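PDB 4CVU: beta-mannosidase from Trichoderma harzianum, which probably hydrolyses terminal beta-linked mannose residues from the non-reducing ends of oligosaccharides, as a fungal member of glycoside hydrolase family 2. Local coordinates for residues P455-T469 with Q512-V524. Numbering follows the deposited sequence.
Sequences PDSDDFKANVVGEIT and QYENLFITTLFNV. With MAN (alpha-D-mannopyranose), chain D; NAG (2-acetamido-2-deoxy-beta-D-glucopyranose), chain B; MAN (alpha-D-mannopyranose), chain E; MAN (alpha-D-mannopyranose), chain C.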
loop_
_atom_site.group_PDB
_atom_site.type_symbol
_atom_site.label_atom_id
_atom_site.label_comp_id
_atom_site.label_asym_id
_atom_site.label_seq_id
_atom_site.Cartn_x
_atom_site.Cartn_y
_atom_site.Cartn_z
ATOM N N PRO A 455 -3.753 5.084 41.280
ATOM C CA PRO A 455 -3.616 4.464 42.617
ATOM C C PRO A 455 -2.691 5.257 43.527
ATOM O O PRO A 455 -1.862 6.043 43.059
ATOM C CB PRO A 455 -3.000 3.090 42.315
ATOM C CG PRO A 455 -3.250 2.848 40.877
ATOM C CD PRO A 455 -3.209 4.199 40.235
ATOM N N ASP A 456 -2.856 5.054 44.827
ATOM C CA ASP A 456 -1.970 5.659 45.824
ATOM C C ASP A 456 -1.709 4.697 47.000
ATOM O O ASP A 456 -1.480 5.141 48.125
ATOM C CB ASP A 456 -2.543 6.980 46.340
ATOM C CG ASP A 456 -1.524 7.795 47.112
ATOM O OD1 ASP A 456 -0.329 7.793 46.718
ATOM O OD2 ASP A 456 -1.906 8.451 48.117
ATOM N N SER A 457 -1.685 3.395 46.701
ATOM C CA SER A 457 -1.280 2.391 47.674
ATOM C C SER A 457 0.221 2.566 47.915
ATOM O O SER A 457 0.888 3.302 47.191
ATOM C CB SER A 457 -1.572 1.005 47.130
ATOM O OG SER A 457 -0.785 0.768 45.967
ATOM N N ASP A 458 0.743 1.902 48.943
ATOM C CA ASP A 458 2.151 2.036 49.336
ATOM C C ASP A 458 3.104 1.470 48.279
ATOM O O ASP A 458 4.141 2.044 48.020
ATOM C CB ASP A 458 2.418 1.347 50.706
ATOM C CG ASP A 458 1.711 2.047 51.894
ATOM O OD1 ASP A 458 1.238 3.178 51.769
ATOM O OD2 ASP A 458 1.621 1.458 52.995
ATOM N N ASP A 459 2.762 0.344 47.678
ATOM C CA ASP A 459 3.654 -0.256 46.679
ATOM C C ASP A 459 3.701 0.579 45.383
ATOM O O ASP A 459 4.774 0.767 44.819
ATOM C CB ASP A 459 3.241 -1.701 46.341
ATOM C CG ASP A 459 3.742 -2.711 47.383
ATOM O OD1 ASP A 459 4.592 -2.359 48.235
ATOM O OD2 ASP A 459 3.307 -3.876 47.330
ATOM N N PHE A 460 2.535 1.058 44.941
ATOM C CA PHE A 460 2.442 1.903 43.721
ATOM C C PHE A 460 3.255 3.177 43.906
ATOM O O PHE A 460 4.122 3.505 43.090
ATOM C CB PHE A 460 0.982 2.234 43.389
ATOM C CG PHE A 460 0.808 3.052 42.113
ATOM C CD1 PHE A 460 0.758 2.426 40.869
ATOM C CD2 PHE A 460 0.670 4.438 42.175
ATOM C CE1 PHE A 460 0.582 3.164 39.700
ATOM C CE2 PHE A 460 0.501 5.188 41.011
ATOM C CZ PHE A 460 0.451 4.550 39.778
ATOM N N LYS A 461 3.014 3.864 45.013
ATOM C CA LYS A 461 3.824 5.036 45.363
ATOM C C LYS A 461 5.318 4.735 45.407
ATOM O O LYS A 461 6.128 5.498 44.855
ATOM C CB LYS A 461 3.397 5.606 46.698
ATOM C CG LYS A 461 4.145 6.855 47.113
ATOM C CD LYS A 461 3.962 7.165 48.609
ATOM C CE LYS A 461 2.547 7.626 48.907
ATOM N NZ LYS A 461 2.238 7.520 50.352
ATOM N N ALA A 462 5.697 3.656 46.072
ATOM C CA ALA A 462 7.126 3.327 46.155
ATOM C C ALA A 462 7.719 3.216 44.732
ATOM O O ALA A 462 8.796 3.721 44.472
ATOM C CB ALA A 462 7.352 2.049 46.942
ATOM N N ASN A 463 6.968 2.593 43.822
ATOM C CA ASN A 463 7.394 2.435 42.428
ATOM C C ASN A 463 7.511 3.809 41.751
ATOM O O ASN A 463 8.521 4.123 41.162
ATOM C CB ASN A 463 6.411 1.529 41.650
ATOM C CG ASN A 463 7.008 0.965 40.367
ATOM O OD1 ASN A 463 8.137 1.239 40.019
ATOM N ND2 ASN A 463 6.227 0.177 39.652
ATOM N N VAL A 464 6.488 4.637 41.915
ATOM C CA VAL A 464 6.509 6.007 41.375
ATOM C C VAL A 464 7.724 6.776 41.888
ATOM O O VAL A 464 8.414 7.470 41.135
ATOM C CB VAL A 464 5.202 6.771 41.726
ATOM C CG1 VAL A 464 5.365 8.248 41.447
ATOM C CG2 VAL A 464 4.028 6.232 40.911
ATOM N N VAL A 465 7.998 6.666 43.196
ATOM C CA VAL A 465 9.126 7.379 43.801
ATOM C C VAL A 465 10.448 6.919 43.187
ATOM O O VAL A 465 11.329 7.732 42.938
ATOM C CB VAL A 465 9.122 7.214 45.355
ATOM C CG1 VAL A 465 10.464 7.587 45.943
ATOM C CG2 VAL A 465 7.989 8.045 45.977
ATOM N N GLY A 466 10.579 5.630 42.894
ATOM C CA GLY A 466 11.769 5.161 42.167
ATOM C C GLY A 466 11.872 5.929 40.844
ATOM O O GLY A 466 12.934 6.427 40.476
ATOM N N GLU A 467 10.725 6.063 40.198
ATOM C CA GLU A 467 10.613 6.726 38.885
ATOM C C GLU A 467 10.882 8.207 38.968
ATOM O O GLU A 467 11.719 8.713 38.227
ATOM C CB GLU A 467 9.238 6.425 38.276
ATOM C CG GLU A 467 8.641 7.464 37.363
ATOM C CD GLU A 467 7.267 7.054 36.908
ATOM O OE1 GLU A 467 6.847 5.926 37.221
ATOM O OE2 GLU A 467 6.595 7.866 36.234
ATOM N N ILE A 468 10.182 8.924 39.850
ATOM C CA ILE A 468 10.404 10.357 39.942
ATOM C C ILE A 468 11.841 10.691 40.354
ATOM O O ILE A 468 12.425 11.612 39.807
ATOM C CB ILE A 468 9.432 11.054 40.912
ATOM C CG1 ILE A 468 7.984 10.744 40.543
ATOM C CG2 ILE A 468 9.653 12.541 40.890
ATOM C CD1 ILE A 468 7.630 11.056 39.113
ATOM N N THR A 469 12.396 9.933 41.301
ATOM C CA THR A 469 13.752 10.175 41.797
ATOM C C THR A 469 14.831 9.946 40.723
ATOM O O THR A 469 15.724 10.775 40.525
ATOM C CB THR A 469 14.063 9.270 43.029
ATOM O OG1 THR A 469 13.104 9.513 44.077
ATOM C CG2 THR A 469 15.455 9.553 43.542
ATOM N N GLN A 512 -5.700 11.689 47.826
ATOM C CA GLN A 512 -4.699 10.869 47.154
ATOM C C GLN A 512 -3.917 11.699 46.131
ATOM O O GLN A 512 -2.705 11.503 45.965
ATOM C CB GLN A 512 -5.362 9.704 46.431
ATOM C CG GLN A 512 -5.972 8.634 47.315
ATOM C CD GLN A 512 -6.606 7.544 46.476
ATOM O OE1 GLN A 512 -7.500 7.819 45.675
ATOM N NE2 GLN A 512 -6.123 6.303 46.627
ATOM N N TYR A 513 -4.639 12.591 45.436
ATOM C CA TYR A 513 -4.043 13.511 44.483
ATOM C C TYR A 513 -2.994 14.370 45.162
ATOM O O TYR A 513 -1.854 14.431 44.708
ATOM C CB TYR A 513 -5.102 14.381 43.782
ATOM C CG TYR A 513 -4.545 15.604 43.058
ATOM C CD1 TYR A 513 -3.839 15.479 41.868
ATOM C CD2 TYR A 513 -4.749 16.890 43.562
ATOM C CE1 TYR A 513 -3.321 16.601 41.209
ATOM C CE2 TYR A 513 -4.260 18.003 42.910
ATOM C CZ TYR A 513 -3.546 17.852 41.728
ATOM O OH TYR A 513 -3.046 18.963 41.064
ATOM N N GLU A 514 -3.397 15.042 46.231
ATOM C CA GLU A 514 -2.478 15.867 47.012
ATOM C C GLU A 514 -1.336 15.026 47.556
ATOM O O GLU A 514 -0.181 15.411 47.474
ATOM C CB GLU A 514 -3.203 16.553 48.167
ATOM C CG GLU A 514 -4.163 17.618 47.705
ATOM C CD GLU A 514 -4.728 18.421 48.852
ATOM O OE1 GLU A 514 -4.760 17.883 49.991
ATOM O OE2 GLU A 514 -5.135 19.582 48.604
ATOM N N ASN A 515 -1.661 13.849 48.079
ATOM C CA ASN A 515 -0.658 13.009 48.717
ATOM C C ASN A 515 0.380 12.547 47.696
ATOM O O ASN A 515 1.592 12.621 47.962
ATOM C CB ASN A 515 -1.310 11.804 49.395
ATOM C CG ASN A 515 -0.291 10.879 50.032
ATOM O OD1 ASN A 515 0.340 11.236 51.015
ATOM N ND2 ASN A 515 -0.079 9.735 49.439
ATOM N N LEU A 516 -0.078 12.106 46.519
ATOM C CA LEU A 516 0.882 11.630 45.493
ATOM C C LEU A 516 1.574 12.796 44.792
ATOM O O LEU A 516 2.818 12.892 44.792
ATOM C CB LEU A 516 0.213 10.739 44.439
ATOM C CG LEU A 516 1.183 10.070 43.444
ATOM C CD1 LEU A 516 2.252 9.312 44.186
ATOM C CD2 LEU A 516 0.473 9.146 42.457
ATOM N N PHE A 517 0.771 13.689 44.207
ATOM C CA PHE A 517 1.314 14.714 43.294
ATOM C C PHE A 517 1.880 15.954 44.010
ATOM O O PHE A 517 2.589 16.750 43.408
ATOM C CB PHE A 517 0.280 15.080 42.228
ATOM C CG PHE A 517 -0.059 13.931 41.315
ATOM C CD1 PHE A 517 0.779 13.612 40.239
ATOM C CD2 PHE A 517 -1.154 13.135 41.558
ATOM C CE1 PHE A 517 0.504 12.543 39.410
ATOM C CE2 PHE A 517 -1.444 12.062 40.722
ATOM C CZ PHE A 517 -0.605 11.759 39.657
ATOM N N ILE A 518 1.626 16.105 45.305
ATOM C CA ILE A 518 2.185 17.261 46.004
ATOM C C ILE A 518 3.119 16.813 47.148
ATOM O O ILE A 518 4.313 17.050 47.092
ATOM C CB ILE A 518 1.071 18.186 46.522
ATOM C CG1 ILE A 518 0.190 18.668 45.363
ATOM C CG2 ILE A 518 1.664 19.386 47.247
ATOM C CD1 ILE A 518 -1.006 19.491 45.817
ATOM N N THR A 519 2.559 16.162 48.169
ATOM C CA THR A 519 3.319 15.724 49.343
ATOM C C THR A 519 4.481 14.816 48.920
ATOM O O THR A 519 5.611 15.105 49.242
ATOM C CB THR A 519 2.407 15.046 50.395
ATOM O OG1 THR A 519 1.262 15.869 50.664
ATOM C CG2 THR A 519 3.149 14.820 51.713
ATOM N N THR A 520 4.233 13.766 48.150
ATOM C CA THR A 520 5.330 12.855 47.766
ATOM C C THR A 520 6.191 13.485 46.674
ATOM O O THR A 520 7.389 13.707 46.862
ATOM C CB THR A 520 4.818 11.502 47.263
ATOM O OG1 THR A 520 3.930 10.942 48.223
ATOM C CG2 THR A 520 5.973 10.526 47.028
ATOM N N LEU A 521 5.558 13.799 45.548
ATOM C CA LEU A 521 6.289 14.271 44.370
ATOM C C LEU A 521 6.998 15.630 44.542
ATOM O O LEU A 521 8.143 15.767 44.136
ATOM C CB LEU A 521 5.377 14.268 43.135
ATOM C CG LEU A 521 5.349 12.986 42.273
ATOM C CD1 LEU A 521 5.359 11.689 43.045
ATOM C CD2 LEU A 521 4.167 13.000 41.333
ATOM N N PHE A 522 6.345 16.635 45.109
ATOM C CA PHE A 522 7.052 17.924 45.286
ATOM C C PHE A 522 8.239 17.781 46.234
ATOM O O PHE A 522 9.278 18.399 46.027
ATOM C CB PHE A 522 6.140 19.050 45.798
ATOM C CG PHE A 522 6.835 20.394 45.921
ATOM C CD1 PHE A 522 7.488 20.948 44.831
ATOM C CD2 PHE A 522 6.820 21.106 47.120
ATOM C CE1 PHE A 522 8.114 22.187 44.904
ATOM C CE2 PHE A 522 7.447 22.346 47.215
ATOM C CZ PHE A 522 8.105 22.886 46.107
ATOM N N ASN A 523 8.068 16.997 47.305
ATOM C CA ASN A 523 9.202 16.713 48.203
ATOM C C ASN A 523 10.332 16.013 47.498
ATOM O O ASN A 523 11.457 16.392 47.663
ATOM C CB ASN A 523 8.785 15.926 49.450
ATOM C CG ASN A 523 8.465 16.846 50.586
ATOM O OD1 ASN A 523 9.373 17.499 51.103
ATOM N ND2 ASN A 523 7.188 16.952 50.961
ATOM N N VAL A 524 10.016 15.028 46.662
ATOM C CA VAL A 524 11.064 14.326 45.887
ATOM C C VAL A 524 11.815 15.270 44.939
ATOM O O VAL A 524 13.053 15.247 44.872
ATOM C CB VAL A 524 10.510 13.145 45.083
ATOM C CG1 VAL A 524 11.564 12.584 44.133
ATOM C CG2 VAL A 524 10.037 12.037 46.001
HETATM C C1 MAN D . -4.815 10.150 54.087
HETATM C C2 MAN D . -3.526 9.351 53.894
HETATM C C3 MAN D . -3.045 9.437 52.468
HETATM C C4 MAN D . -4.171 9.093 51.496
HETATM C C5 MAN D . -5.333 10.031 51.756
HETATM C C6 MAN D . -6.463 9.761 50.768
HETATM O O2 MAN D . -3.741 7.996 54.224
HETATM O O3 MAN D . -1.970 8.556 52.238
HETATM O O4 MAN D . -3.687 9.204 50.158
HETATM O O5 MAN D . -5.785 9.859 53.097
HETATM O O6 MAN D . -7.471 10.753 50.872
HETATM C C1 NAG B . -8.697 21.257 50.564
HETATM C C2 NAG B . -7.579 20.512 51.255
HETATM C C3 NAG B . -7.673 19.038 50.918
HETATM C C4 NAG B . -9.052 18.472 51.231
HETATM C C5 NAG B . -10.045 19.359 50.483
HETATM C C6 NAG B . -11.496 18.918 50.565
HETATM C C7 NAG B . -5.427 21.627 51.560
HETATM C C8 NAG B . -4.113 22.000 50.993
HETATM N N2 NAG B . -6.272 20.942 50.797
HETATM O O3 NAG B . -6.624 18.338 51.531
HETATM O O4 NAG B . -9.110 17.161 50.701
HETATM O O5 NAG B . -9.933 20.693 50.928
HETATM O O6 NAG B . -11.691 18.565 51.896
HETATM O O7 NAG B . -5.695 21.991 52.682
HETATM C C1 MAN E . 11.603 15.161 54.998
HETATM C C2 MAN E . 10.126 15.314 55.320
HETATM C C3 MAN E . 9.445 16.299 54.350
HETATM C C4 MAN E . 10.187 17.635 54.449
HETATM C C5 MAN E . 11.655 17.386 54.086
HETATM C C6 MAN E . 12.515 18.633 54.152
HETATM O O2 MAN E . 10.088 15.840 56.665
HETATM O O3 MAN E . 8.073 16.500 54.706
HETATM O O4 MAN E . 9.529 18.637 53.646
HETATM O O5 MAN E . 12.244 16.442 54.988
HETATM O O6 MAN E . 13.874 18.289 53.843
HETATM C C1 MAN C . 17.005 4.052 46.335
HETATM C C2 MAN C . 17.179 3.225 45.072
HETATM C C3 MAN C . 16.909 4.091 43.846
HETATM C C4 MAN C . 15.534 4.734 43.928
HETATM C C5 MAN C . 15.361 5.438 45.277
HETATM C C6 MAN C . 13.938 5.925 45.514
HETATM O O2 MAN C . 16.256 2.169 45.099
HETATM O O3 MAN C . 17.035 3.310 42.694
HETATM O O4 MAN C . 15.436 5.707 42.893
HETATM O O5 MAN C . 15.701 4.595 46.375
HETATM O O6 MAN C . 13.900 6.738 46.687
#
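D456 and N515 are joined by a hydrogen bond: N515 ND2 donates to D456 OD2 at 2.6 Å, on the syn lone pair; the N-H...O angle is 142°, so the bond is bent. With CG anti to the backbone N (chi1 -166°), the D456 carboxylate turns to N515 while its CB packs against Q512, whose amide NE2 is bonded to Q173. OD2 also accepts a weak bond from O4 of a glycan mannose.

Packing is tight on the buried inner side. L521 CD1 touches both V464 CG1 (3.8 Å) and I468 CG1 (3.7 Å), crossing both side chains nearly at right angles. Toward the C-terminal end of the contact, V524 CG1 meets I468 CG2 at 3.8 Å. The glycan-bordered side is looser: K461, bent at chi3, passes T520 OG1 with CE at 3.7 Å, and attached glycan mannoses border V465, T469 and N523. A single close methyl contact interrupts it, V465 CG2 to T520 CG2 at 3.4 Å, shorter than normal van der Waals distance.

Helices 458-475 and 506-528 run roughly parallel, their local axes 10.1 Å apart and inclined by 33°, consistent with outer helices of the family's catalytic (beta/alpha)8 barrel. Helix 458-475 lies between parallel strands 442-446 and 481-485 in sequence; beyond helix 506-528, I518 and F522 touch strand 554-556.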